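Dihydropteroate synthase (PDB 2Y5S) probably joins para-aminobenzoate to 6-hydroxymethyl-7,8-dihydropterin diphosphate, releasing diphosphate and forming the folate precursor 7,8-dihydropteroate. Local coordinates at residues Gly199-Val202 against Val203-Tyr207; Val165-Asp168 against Val169-Leu173. All coordinates share one frame; numbering follows the deposited sequence.

Contact 1: Gly199-Val202 against Val203-Tyr207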
loop_
_atom_site.group_PDB
_atom_site.type_symbol
_atom_site.label_atom_id
_atom_site.label_comp_id
_atom_site.label_asym_id
_atom_site.label_seq_id
_atom_site.Cartn_x
_atom_site.Cartn_y
_atom_site.Cartn_z
ATOM N N GLY B 199 12.014 -19.385 -9.431
ATOM C CA GLY B 199 11.607 -20.786 -9.361
ATOM C C GLY B 199 10.327 -20.989 -8.561
ATOM O O GLY B 199 10.193 -21.970 -7.828
ATOM N N LYS B 200 9.395 -20.048 -8.680
ATOM C CA LYS B 200 8.124 -20.094 -7.951
ATOM C C LYS B 200 6.971 -20.000 -8.931
ATOM O O LYS B 200 7.067 -19.275 -9.914
ATOM C CB LYS B 200 8.034 -18.930 -6.967
ATOM C CG LYS B 200 8.765 -19.156 -5.640
ATOM C CD LYS B 200 10.051 -18.467 -5.571
ATOM C CE LYS B 200 10.889 -18.948 -4.397
ATOM N NZ LYS B 200 12.312 -18.549 -4.580
ATOM N N ALA B 201 5.891 -20.732 -8.679
ATOM C CA ALA B 201 4.644 -20.509 -9.418
ATOM C C ALA B 201 4.266 -19.021 -9.272
ATOM O O ALA B 201 4.198 -18.503 -8.149
ATOM C CB ALA B 201 3.526 -21.435 -8.916
ATOM N N VAL B 202 4.056 -18.353 -10.412
ATOM C CA VAL B 202 3.991 -16.881 -10.498
ATOM C C VAL B 202 3.034 -16.249 -9.489
ATOM O O VAL B 202 3.326 -15.212 -8.922
ATOM C CB VAL B 202 3.642 -16.394 -11.941
ATOM C CG1 VAL B 202 2.252 -16.949 -12.436
ATOM C CG2 VAL B 202 3.704 -14.872 -12.031
ATOM N N VAL B 203 1.892 -16.884 -9.273
ATOM C CA VAL B 203 0.945 -16.405 -8.306
ATOM C C VAL B 203 0.943 -17.269 -7.032
ATOM O O VAL B 203 1.205 -16.752 -5.948
ATOM C CB VAL B 203 -0.450 -16.238 -8.937
ATOM C CG1 VAL B 203 -1.487 -15.971 -7.870
ATOM C CG2 VAL B 203 -0.431 -15.060 -9.947
ATOM N N ASP B 204 0.680 -18.566 -7.152
ATOM C CA ASP B 204 0.440 -19.394 -5.949
ATOM C C ASP B 204 1.624 -19.481 -4.970
ATOM O O ASP B 204 1.414 -19.330 -3.767
ATOM C CB ASP B 204 -0.066 -20.783 -6.313
ATOM C CG ASP B 204 -1.490 -20.755 -6.833
ATOM O OD1 ASP B 204 -2.217 -19.775 -6.541
ATOM O OD2 ASP B 204 -1.880 -21.695 -7.549
ATOM N N ASP B 205 2.845 -19.680 -5.471
ATOM C CA ASP B 205 4.023 -19.774 -4.585
ATOM C C ASP B 205 4.462 -18.416 -4.070
ATOM O O ASP B 205 4.742 -18.251 -2.880
ATOM C CB ASP B 205 5.198 -20.456 -5.296
ATOM C CG ASP B 205 4.966 -21.935 -5.556
ATOM O OD1 ASP B 205 4.191 -22.570 -4.810
ATOM O OD2 ASP B 205 5.586 -22.469 -6.517
ATOM N N ASN B 206 4.542 -17.431 -4.958
ATOM C CA ASN B 206 4.973 -16.099 -4.567
ATOM C C ASN B 206 4.041 -15.455 -3.537
ATOM O O ASN B 206 4.505 -14.843 -2.567
ATOM C CB ASN B 206 5.115 -15.198 -5.800
ATOM C CG ASN B 206 6.361 -15.508 -6.625
ATOM O OD1 ASN B 206 7.455 -15.698 -6.077
ATOM N ND2 ASN B 206 6.207 -15.534 -7.960
ATOM N N TYR B 207 2.731 -15.586 -3.721
ATOM C CA TYR B 207 1.793 -15.004 -2.746
ATOM C C TYR B 207 1.674 -15.817 -1.459
ATOM O O TYR B 207 1.397 -15.242 -0.422
ATOM C CB TYR B 207 0.436 -14.690 -3.362
ATOM C CG TYR B 207 0.517 -13.465 -4.247
ATOM C CD1 TYR B 207 0.509 -12.185 -3.700
ATOM C CD2 TYR B 207 0.653 -13.577 -5.614
ATOM C CE1 TYR B 207 0.599 -11.068 -4.505
ATOM C CE2 TYR B 207 0.745 -12.446 -6.428
ATOM C CZ TYR B 207 0.705 -11.207 -5.868
ATOM O OH TYR B 207 0.815 -10.086 -6.661
#

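Contact 2: Val165-Asp168 against Val169-Leu173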
loop_
_atom_site.group_PDB
_atom_site.type_symbol
_atom_site.label_atom_id
_atom_site.label_comp_id
_atom_site.label_asym_id
_atom_site.label_seq_id
_atom_site.Cartn_x
_atom_site.Cartn_y
_atom_site.Cartn_z
ATOM N N VAL B 165 5.993 -24.610 0.216
ATOM C CA VAL B 165 7.013 -23.710 -0.273
ATOM C C VAL B 165 7.591 -22.851 0.858
ATOM O O VAL B 165 8.779 -22.552 0.850
ATOM C CB VAL B 165 6.489 -22.821 -1.426
ATOM C CG1 VAL B 165 5.351 -21.900 -0.955
ATOM C CG2 VAL B 165 7.635 -22.013 -2.027
ATOM N N VAL B 166 6.761 -22.472 1.832
ATOM C CA VAL B 166 7.228 -21.645 2.947
ATOM C C VAL B 166 8.229 -22.414 3.804
ATOM O O VAL B 166 9.272 -21.877 4.199
ATOM C CB VAL B 166 6.066 -21.167 3.845
ATOM C CG1 VAL B 166 6.597 -20.299 5.004
ATOM C CG2 VAL B 166 5.016 -20.398 3.014
ATOM N N THR B 167 7.900 -23.666 4.096
ATOM C CA THR B 167 8.777 -24.515 4.894
ATOM C C THR B 167 10.064 -24.821 4.135
ATOM O O THR B 167 11.150 -24.760 4.712
ATOM C CB THR B 167 8.075 -25.824 5.315
ATOM O OG1 THR B 167 6.901 -25.498 6.070
ATOM C CG2 THR B 167 8.997 -26.698 6.173
ATOM N N ASP B 168 9.946 -25.125 2.841
ATOM C CA ASP B 168 11.126 -25.467 2.026
ATOM C C ASP B 168 12.062 -24.275 1.915
ATOM O O ASP B 168 13.285 -24.425 1.964
ATOM C CB ASP B 168 10.719 -25.909 0.615
ATOM C CG ASP B 168 9.956 -27.227 0.602
ATOM O OD1 ASP B 168 10.086 -28.019 1.564
ATOM O OD2 ASP B 168 9.227 -27.467 -0.386
ATOM N N VAL B 169 11.489 -23.085 1.730
ATOM C CA VAL B 169 12.292 -21.867 1.615
ATOM C C VAL B 169 13.011 -21.624 2.959
ATOM O O VAL B 169 14.214 -21.371 2.980
ATOM C CB VAL B 169 11.419 -20.637 1.190
ATOM C CG1 VAL B 169 12.109 -19.304 1.508
ATOM C CG2 VAL B 169 11.066 -20.717 -0.303
ATOM N N ARG B 170 12.282 -21.747 4.071
ATOM C CA ARG B 170 12.882 -21.538 5.397
ATOM C C ARG B 170 14.043 -22.492 5.667
ATOM O O ARG B 170 15.101 -22.060 6.126
ATOM C CB ARG B 170 11.856 -21.670 6.521
ATOM C CG ARG B 170 12.449 -21.321 7.881
ATOM C CD ARG B 170 11.445 -21.410 9.034
ATOM N NE ARG B 170 10.856 -22.730 9.143
ATOM C CZ ARG B 170 9.628 -23.070 8.744
ATOM N NH1 ARG B 170 8.803 -22.182 8.180
ATOM N NH2 ARG B 170 9.227 -24.323 8.901
ATOM N N ASP B 171 13.846 -23.768 5.372
ATOM C CA ASP B 171 14.874 -24.792 5.621
ATOM C C ASP B 171 16.124 -24.573 4.780
ATOM O O ASP B 171 17.233 -24.799 5.251
ATOM C CB ASP B 171 14.325 -26.200 5.343
ATOM C CG ASP B 171 13.271 -26.625 6.340
ATOM O OD1 ASP B 171 13.298 -26.143 7.489
ATOM O OD2 ASP B 171 12.422 -27.459 5.982
ATOM N N PHE B 172 15.945 -24.136 3.537
ATOM C CA PHE B 172 17.078 -23.849 2.662
ATOM C C PHE B 172 17.883 -22.682 3.220
ATOM O O PHE B 172 19.113 -22.717 3.264
ATOM C CB PHE B 172 16.587 -23.510 1.253
ATOM C CG PHE B 172 17.644 -22.888 0.371
ATOM C CD1 PHE B 172 18.482 -23.693 -0.391
ATOM C CD2 PHE B 172 17.799 -21.511 0.304
ATOM C CE1 PHE B 172 19.449 -23.135 -1.195
ATOM C CE2 PHE B 172 18.776 -20.946 -0.515
ATOM C CZ PHE B 172 19.598 -21.764 -1.260
ATOM N N LEU B 173 17.175 -21.633 3.634
ATOM C CA LEU B 173 17.809 -20.449 4.179
ATOM C C LEU B 173 18.523 -20.801 5.482
ATOM O O LEU B 173 19.610 -20.303 5.744
ATOM C CB LEU B 173 16.784 -19.327 4.371
ATOM C CG LEU B 173 16.212 -18.761 3.057
ATOM C CD1 LEU B 173 15.034 -17.804 3.367
ATOM C CD2 LEU B 173 17.268 -18.050 2.248
HETATM O O HOH W 1 5.675 -23.076 7.737
#

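Contact 1: Gly199-Val202 against Val203-Tyr207
Ala201 and Asp205 meet where the loop after strand 190-193 turns into helix 204-211 of the TIM barrel. Asp205 reaches back to the loop: its OD2 accepts a hydrogen bond from Ala201 N at 2.8 Å, nearly straight (163°), with the donor on the anti side of the carboxylate and well out of its plane. CG of Asp205 stands anti to its own carbonyl carbon (chi1 -69°), which swings the carboxylate beside the backbone N and back toward Ala201; OD2 also lies 3.3 Å from Ala201 CB. Ala201 O in turn faces the helix start, taking two weak bonds, from Asp205 N at 3.2 Å and from Asn206 N at 3.4 Å. Of the links between Ala201 and Asp205, the carboxylate bond is thus the stronger, the return bond to Ala201 O being weak.

Asn206 fastens the other side of the turn. Its ND2 gives Val202 O a straight bond of 3.1 Å, the acceptor lying in the amide plane while the donor sits above the carbonyl plane. The second end of the amide, OD1, receives Gly197 N, so both ends of this buried group are occupied and its flip is fixed. The Lys200 and Asn206 side chains cross at about a right angle, Lys200 CB coming 3.4 Å from Asn206 OD1. Bent at chi2 (102°), the lysine chain carries its ammonium away from the helix to His147 ND1 and the carbonyls of Pro194, Gly195 and Phe198. At the junction of loop and helix, Val202 CG1 and Val203 CG2 approach to 4.1 Å.

Contact 2: Val165-Asp168 against Val169-Leu173
Val165 O accepts from Val169 N at 2.9 Å, the first of four successive i to i+4 backbone bonds that run on through Val166 to Arg170, Thr167 to Asp171 and Asp168 to Phe172. Val165 and Val169 lie side by side and point the same way, CG2 to CG2 at 4.1 Å. With CG1 of Val169 anti to the backbone N (chi1 161°), its CG2 falls beside that N and also comes within 3.2 Å of Val165 O. Both valines rest on helix 204-211, where Leu209 touches each of them.

The stretch is the opening of helix 165-182, which packs in the outer helical layer of the TIM barrel. Asp164, just ahead of it, binds Val166 N through OD1 and Thr167 OG1 through OD2, while Asp168 OD2 turns back to Gly163 N.

On another side of the helix Arg170 doubles back over the preceding turn. Its chain leaves extended, then bends at chi3 (58°), bringing the guanidinium obliquely past Thr167, with NH2 3.6 Å from Thr167 CG2. A water lies at the guanidinium edge, in its plane, accepting from Arg170 NH1 at 3.3 Å and hydrogen-bonded to Thr167 OG1 at 3.2 Å; NH1 also donates to Asp215 O. Thr167 CG2 has a second neighbour in Asp171 OD2, 3.5 Å away, the two side chains running alongside one another. Phe172 extends toward His147, and the two rings meet edge-to-face.

Overall arrangement
Contact 2 precedes contact 1 along the chain and lies on the same side of the chain's centre, their centres about 14 Å apart. They touch where Asp205 OD1 meets Val165 CG1 at 4.1 Å, part of the packing of helix 165-182 on helix 204-211. His147 is a neighbour common to both contacts, and so is Tyr162, which touches Lys200, Asp205 and Asp168. Contact 1 is nearer the bound 7,8-dihydropteroate, with the Asn206 side chain about 6 Å from it, against about 11 Å for Phe172. Tyr207 of contact 1 packs on Ala286 and Val166 of contact 2 on Arg294, both of the second subunit.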